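Local coordinates for protein GH18 chiitnase (Pseudoalteromonas aurantia, PDB 6K7Z) that hydrolyses chitin as a family 18 endochitinase, probably cutting beta-1,4 bonds between N-acetylglucosamine units within the polymer, at residues 70-75 / 108-113; 112-117 / 150-155; 219-224 / 255-260. One frame throughout, in Å; residues are numbered along the deposited sequence.

Contact 1 (70-75 / 108-113)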
# COMPACT_ATOMS: atom_id res chain seq x y z
N GLN A 70 -4.78 4.85 15.65
CA GLN A 70 -4.41 4.76 14.27
C GLN A 70 -3.42 3.60 14.16
O GLN A 70 -2.78 3.28 15.10
CB GLN A 70 -3.80 6.05 13.75
CG GLN A 70 -4.78 7.18 13.61
CD GLN A 70 -4.09 8.50 13.40
OE1 GLN A 70 -3.09 8.73 13.98
NE2 GLN A 70 -4.64 9.35 12.59
N LYS A 71 -3.33 3.00 12.99
CA LYS A 71 -2.39 1.92 12.75
C LYS A 71 -1.24 2.41 11.87
O LYS A 71 -1.45 3.19 10.94
CB LYS A 71 -3.08 0.71 12.10
CG LYS A 71 -4.32 0.25 12.85
CD LYS A 71 -4.42 -1.27 12.87
CE LYS A 71 -5.51 -1.76 13.82
NZ LYS A 71 -5.73 -3.23 13.67
N VAL A 72 -0.04 1.95 12.19
CA VAL A 72 1.17 2.40 11.52
C VAL A 72 1.86 1.16 10.99
O VAL A 72 2.23 0.28 11.77
CB VAL A 72 2.09 3.18 12.47
CG1 VAL A 72 3.27 3.74 11.70
CG2 VAL A 72 1.32 4.28 13.19
N LEU A 73 2.04 1.11 9.67
CA LEU A 73 2.69 -0.00 9.00
C LEU A 73 4.02 0.46 8.42
O LEU A 73 4.20 1.65 8.12
CB LEU A 73 1.84 -0.57 7.87
CG LEU A 73 0.35 -0.83 8.13
CD1 LEU A 73 -0.25 -1.57 6.94
CD2 LEU A 73 0.14 -1.61 9.40
N ILE A 74 4.93 -0.48 8.23
CA ILE A 74 6.10 -0.23 7.40
C ILE A 74 5.78 -0.72 6.00
O ILE A 74 5.24 -1.83 5.82
CB ILE A 74 7.36 -0.90 7.99
CG1 ILE A 74 8.60 -0.51 7.17
CG2 ILE A 74 7.22 -2.43 8.11
CD1 ILE A 74 8.95 0.97 7.26
N SER A 75 6.02 0.12 5.00
CA SER A 75 5.80 -0.27 3.62
C SER A 75 7.11 -0.83 3.08
O SER A 75 8.14 -0.13 3.06
CB SER A 75 5.31 0.89 2.77
OG SER A 75 4.96 0.42 1.48
N GLN A 108 7.64 -1.90 17.16
CA GLN A 108 6.29 -1.78 17.70
C GLN A 108 5.31 -1.22 16.67
O GLN A 108 4.50 -0.35 16.96
CB GLN A 108 6.27 -0.94 18.98
CG GLN A 108 6.98 -1.61 20.16
CD GLN A 108 8.49 -1.49 20.09
OE1 GLN A 108 9.02 -0.49 19.60
NE2 GLN A 108 9.19 -2.50 20.58
N LEU A 109 5.39 -1.73 15.45
CA LEU A 109 4.48 -1.30 14.39
C LEU A 109 3.27 -2.22 14.33
O LEU A 109 3.22 -3.28 14.96
CB LEU A 109 5.20 -1.27 13.05
CG LEU A 109 6.42 -0.36 13.04
CD1 LEU A 109 7.07 -0.34 11.67
CD2 LEU A 109 6.04 1.06 13.49
N ASP A 110 2.28 -1.83 13.52
CA ASP A 110 1.05 -2.60 13.44
C ASP A 110 1.04 -3.58 12.27
O ASP A 110 0.03 -4.26 12.09
CB ASP A 110 -0.16 -1.67 13.37
CG ASP A 110 -0.30 -0.85 14.63
OD1 ASP A 110 -0.66 -1.43 15.68
OD2 ASP A 110 -0.02 0.37 14.59
N GLY A 111 2.12 -3.68 11.51
CA GLY A 111 2.13 -4.60 10.39
C GLY A 111 2.91 -4.04 9.21
O GLY A 111 3.74 -3.15 9.35
N VAL A 112 2.63 -4.61 8.03
CA VAL A 112 3.42 -4.39 6.83
C VAL A 112 2.50 -4.09 5.67
O VAL A 112 1.46 -4.74 5.51
CB VAL A 112 4.31 -5.60 6.48
CG1 VAL A 112 5.14 -5.31 5.23
CG2 VAL A 112 5.21 -5.96 7.61
N ASP A 113 2.90 -3.13 4.85
CA ASP A 113 2.32 -2.90 3.54
C ASP A 113 3.32 -3.38 2.50
O ASP A 113 4.48 -2.98 2.53
CB ASP A 113 2.02 -1.41 3.35
CG ASP A 113 1.47 -1.08 1.97
OD1 ASP A 113 0.34 -1.51 1.64
OD2 ASP A 113 2.16 -0.35 1.23
O HOH W 1 -2.66 -3.37 15.27
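D110 OD2 is gripped by two N-H groups. The backbone N of V72 meets it at 2.9 Å on the anti side of the carboxylate, 17° out of its plane, and NE2 of Q66 is the second donor. D110 then answers through its own main chain, its N reaching V72 O at 2.7 Å, so one residue holds both polar groups of V72 where two neighbouring strands of the TIM barrel begin to pair. The other carboxylate oxygen, OD1, takes a water at 2.8 Å, which is only weakly held by K71 NZ. Parallel pairing continues toward the C-terminal ends of the strands, from I74 N to G111 O and from D113 N to I74 O. G111 has backbone angles suited to glycine, and L73 CD2 packs against its N at 3.6 Å. On the face turned to helix 93-106, I74 and V112 lie side by side, and L109 CD1 comes within 3.7 Å of I74 CB. The other face carries S75 and D113 into the barrel interior. There the serine hydroxyl, set anti to its backbone N (chi1 -172°), donates to the anti lone pair of D113 OD2 at 2.9 Å; Y7 OH binds this oxygen too, while S153 OG holds D113 OD1.

Contact 2 (112-117 / 150-155)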
# COMPACT_ATOMS: atom_id res chain seq x y z
N VAL A 112 2.63 -4.61 8.03
CA VAL A 112 3.42 -4.39 6.83
C VAL A 112 2.50 -4.09 5.67
O VAL A 112 1.46 -4.74 5.51
CB VAL A 112 4.31 -5.60 6.48
CG1 VAL A 112 5.14 -5.31 5.23
CG2 VAL A 112 5.21 -5.96 7.61
N ASP A 113 2.90 -3.13 4.85
CA ASP A 113 2.32 -2.90 3.54
C ASP A 113 3.32 -3.38 2.50
O ASP A 113 4.48 -2.98 2.53
CB ASP A 113 2.02 -1.41 3.35
CG ASP A 113 1.47 -1.08 1.97
OD1 ASP A 113 0.34 -1.51 1.64
OD2 ASP A 113 2.16 -0.35 1.23
N ILE A 114 2.89 -4.26 1.60
CA ILE A 114 3.77 -4.83 0.60
C ILE A 114 3.53 -4.04 -0.67
O ILE A 114 2.56 -4.28 -1.40
CB ILE A 114 3.52 -6.33 0.41
CG1 ILE A 114 3.91 -7.07 1.69
CG2 ILE A 114 4.29 -6.86 -0.79
CD1 ILE A 114 3.38 -8.48 1.75
N ASP A 115 4.39 -3.05 -0.92
CA ASP A 115 4.24 -2.18 -2.08
C ASP A 115 5.10 -2.75 -3.21
O ASP A 115 6.20 -2.27 -3.50
CB ASP A 115 4.62 -0.75 -1.71
CG ASP A 115 4.35 0.24 -2.84
OD1 ASP A 115 3.89 -0.17 -3.93
OD2 ASP A 115 4.60 1.45 -2.64
N TYR A 116 4.56 -3.77 -3.85
CA TYR A 116 5.27 -4.56 -4.86
C TYR A 116 4.90 -4.06 -6.25
O TYR A 116 3.72 -4.06 -6.63
CB TYR A 116 4.91 -6.03 -4.69
CG TYR A 116 5.51 -6.97 -5.70
CD1 TYR A 116 6.74 -7.56 -5.48
CD2 TYR A 116 4.82 -7.31 -6.87
CE1 TYR A 116 7.29 -8.44 -6.38
CE2 TYR A 116 5.37 -8.20 -7.79
CZ TYR A 116 6.60 -8.77 -7.53
OH TYR A 116 7.16 -9.67 -8.42
N GLU A 117 5.92 -3.65 -7.03
CA GLU A 117 5.69 -3.04 -8.34
C GLU A 117 6.47 -3.72 -9.47
O GLU A 117 6.64 -3.14 -10.54
CB GLU A 117 6.03 -1.54 -8.28
CG GLU A 117 5.52 -0.84 -7.00
CD GLU A 117 5.36 0.68 -7.16
OE1 GLU A 117 5.88 1.23 -8.14
OE2 GLU A 117 4.70 1.32 -6.30
N TYR A 150 -2.22 -7.85 13.77
CA TYR A 150 -1.33 -7.24 12.79
C TYR A 150 -2.03 -7.13 11.44
O TYR A 150 -2.91 -7.92 11.10
CB TYR A 150 -0.04 -8.03 12.62
CG TYR A 150 0.85 -8.00 13.83
CD1 TYR A 150 1.68 -6.93 14.06
CD2 TYR A 150 0.86 -9.05 14.73
CE1 TYR A 150 2.51 -6.89 15.15
CE2 TYR A 150 1.68 -9.02 15.84
CZ TYR A 150 2.50 -7.93 16.04
OH TYR A 150 3.33 -7.88 17.13
N ILE A 151 -1.57 -6.16 10.66
CA ILE A 151 -2.10 -5.87 9.33
C ILE A 151 -1.07 -6.28 8.30
O ILE A 151 0.13 -6.02 8.46
CB ILE A 151 -2.43 -4.37 9.19
CG1 ILE A 151 -3.51 -3.96 10.19
CG2 ILE A 151 -2.87 -4.03 7.76
CD1 ILE A 151 -4.87 -4.49 9.85
N ILE A 152 -1.54 -6.91 7.22
CA ILE A 152 -0.74 -7.12 6.02
C ILE A 152 -1.57 -6.57 4.87
O ILE A 152 -2.64 -7.11 4.56
CB ILE A 152 -0.40 -8.60 5.78
CG1 ILE A 152 0.42 -9.15 6.94
CG2 ILE A 152 0.39 -8.75 4.48
CD1 ILE A 152 0.75 -10.64 6.80
N SER A 153 -1.10 -5.50 4.26
CA SER A 153 -1.71 -4.98 3.04
C SER A 153 -0.73 -5.14 1.89
O SER A 153 0.46 -5.40 2.09
CB SER A 153 -2.11 -3.51 3.22
OG SER A 153 -1.00 -2.69 3.52
N HIS A 154 -1.26 -5.05 0.67
CA HIS A 154 -0.49 -4.94 -0.56
C HIS A 154 -0.96 -3.69 -1.29
O HIS A 154 -2.04 -3.18 -1.02
CB HIS A 154 -0.67 -6.15 -1.49
CG HIS A 154 -0.13 -7.43 -0.96
ND1 HIS A 154 0.86 -8.14 -1.61
CD2 HIS A 154 -0.46 -8.15 0.14
CE1 HIS A 154 1.12 -9.25 -0.93
NE2 HIS A 154 0.34 -9.27 0.14
N ALA A 155 -0.17 -3.23 -2.26
CA ALA A 155 -0.48 -1.99 -2.99
C ALA A 155 -0.40 -2.21 -4.50
O ALA A 155 0.44 -1.61 -5.19
CB ALA A 155 0.45 -0.85 -2.56
O HOH W 2 2.00 -2.02 -7.35
O HOH W 3 1.69 -4.50 -4.58
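The imidazole of H154 has I114 lying along one face: CD1 sits 3.9 Å from the ring centroid, 30° off the normal, in a CH-pi contact, while CB lies above the rim. Both ring nitrogens are hydrogen-bonded to hydroxyls, ND1 to that of Y170 and NE2 to that of T138, and the Y170 ring itself is turned about 80° to the imidazole plane. This is the outer face of a beta-alpha-beta unit of the TIM barrel, where helix 130-144 covers I114 and I152 with L141. Segments 112-117 and 150-155 pair in parallel, with V112 N on I151 O, S153 N on V112 O and I114 N on S153 O at 2.7 Å; the last link, A155 N to I114 O, is weak. Past it, a water donates to both Y116 O (2.8 Å) and A155 O (2.7 Å). On the inner face S153 OG, placed between its own N and carbonyl carbon (chi1 60°), reaches the anti lone pair of D113 OD1 at 2.6 Å. D110, D113, D115 and E117 spell the DxxDxDxE signature of family 18; the S153 bond gives D113, its second aspartate, an interior hydroxyl donor, while outside the Y170 and T138 hydroxyls would hold the H154 ring against rotation.

Contact 3 (219-224 / 255-260)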
# COMPACT_ATOMS: atom_id res chain seq x y z
N VAL A 219 -10.73 -3.66 -0.58
CA VAL A 219 -10.20 -2.93 -1.72
C VAL A 219 -10.29 -1.44 -1.42
O VAL A 219 -11.40 -0.91 -1.21
CB VAL A 219 -10.93 -3.28 -3.02
CG1 VAL A 219 -10.22 -2.61 -4.21
CG2 VAL A 219 -10.99 -4.82 -3.21
N ILE A 220 -9.14 -0.78 -1.38
CA ILE A 220 -9.03 0.65 -1.10
C ILE A 220 -8.62 1.35 -2.40
O ILE A 220 -7.67 0.91 -3.06
CB ILE A 220 -7.99 0.93 -0.00
CG1 ILE A 220 -8.18 0.01 1.20
CG2 ILE A 220 -8.00 2.40 0.41
CD1 ILE A 220 -9.47 0.21 1.94
N ALA A 221 -9.30 2.44 -2.73
CA ALA A 221 -9.00 3.17 -3.96
C ALA A 221 -7.98 4.27 -3.67
O ALA A 221 -8.24 5.14 -2.83
CB ALA A 221 -10.27 3.76 -4.56
N GLY A 222 -6.84 4.23 -4.35
CA GLY A 222 -5.72 5.12 -4.05
C GLY A 222 -5.53 6.19 -5.12
O GLY A 222 -5.68 5.91 -6.32
N PHE A 223 -5.19 7.40 -4.68
CA PHE A 223 -5.10 8.56 -5.57
C PHE A 223 -3.94 9.46 -5.17
O PHE A 223 -3.54 9.48 -4.00
CB PHE A 223 -6.40 9.38 -5.54
CG PHE A 223 -7.58 8.62 -6.02
CD1 PHE A 223 -7.83 8.51 -7.38
CD2 PHE A 223 -8.43 7.98 -5.13
CE1 PHE A 223 -8.91 7.78 -7.83
CE2 PHE A 223 -9.52 7.25 -5.59
CZ PHE A 223 -9.75 7.15 -6.94
N PRO A 224 -3.41 10.25 -6.11
CA PRO A 224 -2.43 11.28 -5.73
C PRO A 224 -3.13 12.48 -5.13
O PRO A 224 -4.22 12.86 -5.56
CB PRO A 224 -1.77 11.65 -7.07
CG PRO A 224 -2.62 11.05 -8.15
CD PRO A 224 -3.78 10.33 -7.53
N GLY A 255 -14.47 0.31 0.39
CA GLY A 255 -13.54 -0.05 1.45
C GLY A 255 -12.76 1.13 1.99
O GLY A 255 -12.47 1.18 3.18
N GLY A 256 -12.40 2.07 1.13
CA GLY A 256 -11.74 3.26 1.61
C GLY A 256 -10.98 3.98 0.51
O GLY A 256 -11.08 3.64 -0.67
N ILE A 257 -10.22 4.99 0.95
CA ILE A 257 -9.43 5.85 0.07
C ILE A 257 -8.01 5.92 0.61
O ILE A 257 -7.81 6.20 1.79
CB ILE A 257 -10.02 7.27 -0.01
CG1 ILE A 257 -11.38 7.24 -0.71
CG2 ILE A 257 -9.04 8.21 -0.73
CD1 ILE A 257 -11.29 6.89 -2.20
N MET A 258 -7.04 5.68 -0.27
CA MET A 258 -5.62 5.81 0.02
C MET A 258 -5.08 7.01 -0.74
O MET A 258 -5.62 7.40 -1.77
CB MET A 258 -4.87 4.53 -0.38
CG MET A 258 -3.34 4.61 -0.25
SD MET A 258 -2.56 5.22 -1.77
CE MET A 258 -2.52 3.75 -2.78
N ASN A 259 -4.02 7.64 -0.22
CA ASN A 259 -3.38 8.68 -1.01
C ASN A 259 -1.87 8.55 -0.99
O ASN A 259 -1.26 8.02 -0.05
CB ASN A 259 -3.79 10.11 -0.56
CG ASN A 259 -3.19 10.53 0.77
OD1 ASN A 259 -1.97 10.61 0.93
ND2 ASN A 259 -4.06 10.86 1.71
N TRP A 260 -1.28 9.03 -2.07
CA TRP A 260 0.15 9.30 -2.15
C TRP A 260 0.24 10.81 -2.35
O TRP A 260 -0.27 11.30 -3.36
CB TRP A 260 0.82 8.55 -3.31
CG TRP A 260 2.29 8.81 -3.39
CD1 TRP A 260 2.92 9.84 -4.04
CD2 TRP A 260 3.32 8.06 -2.73
NE1 TRP A 260 4.28 9.75 -3.84
CE2 TRP A 260 4.55 8.67 -3.04
CE3 TRP A 260 3.31 6.92 -1.92
CZ2 TRP A 260 5.78 8.18 -2.57
CZ3 TRP A 260 4.52 6.43 -1.45
CH2 TRP A 260 5.74 7.06 -1.77
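M258 touches the neighbouring strand with CB, SD and CE. Its CB lies 3.8 Å from G222 CA and just touches I220 CG2; from there CG stands anti to the backbone N (chi1 174°), and bends at chi2 (-89°) and chi3 (-80°) curl the chain back over G222. SD therefore passes 3.9 Å from G222 CA, and the terminal methyl CE comes to 3.7 Å from the same carbon. With no side chain on G222, the thioether can settle directly on the backbone. Beyond this pair, I5, Y7, N185 and Y189 also touch the methionine, which places it inside the barrel. The two strands are the ends of a beta-alpha-beta unit, with helix 237-251 between them, and strand 256-260 is the last of the eight parallel strands of the TIM barrel, closing it against strand 3-8. Four backbone bonds zip them together: A221 N to G256 O, M258 N to A221 O, F223 N to M258 O and W260 N to F223 O. At the start of the pairing, I220 CG2 presses on G256 C at 3.4 Å and CD1 on G255 O at 3.4 Å, against two glycines whose main chain is bare. Facing outward, I257 CD1 meets the F223 ring at its edge, 3.8 Å from CE2, while W270 and I274 of helix 269-277 cover I257. N259 turns its amide away from this contact to T6 and Y23. W260, partly exposed and meeting the Y7 ring, ends the strand at the position where family 18 chitinases usually carry a tryptophan in the substrate site.

How the contacts relate
All three contacts are buried pairings of adjacent parallel strands in one barrel, and none is a surface contact. Contacts 1 and 2 share strand 111-115, taking its opposite edges: V112 and D113 belong to both, and D110 O probably accepts a hydrogen bond from I151 N to join them. Contact 3 lies further round the barrel, its centre 16 Å from that of contact 1 and 13 Å from that of contact 2, and touches neither. Chemistry follows place. Contact 2, nearest the chain's centre, combines a serine-aspartate bond inside, histidine-isoleucine packing outside and waters at its end; contact 1 has a serine-aspartate bond at its C-terminal end and a water-linked aspartate at its partly exposed one, whereas contact 3 relies on glycines and apolar side chains.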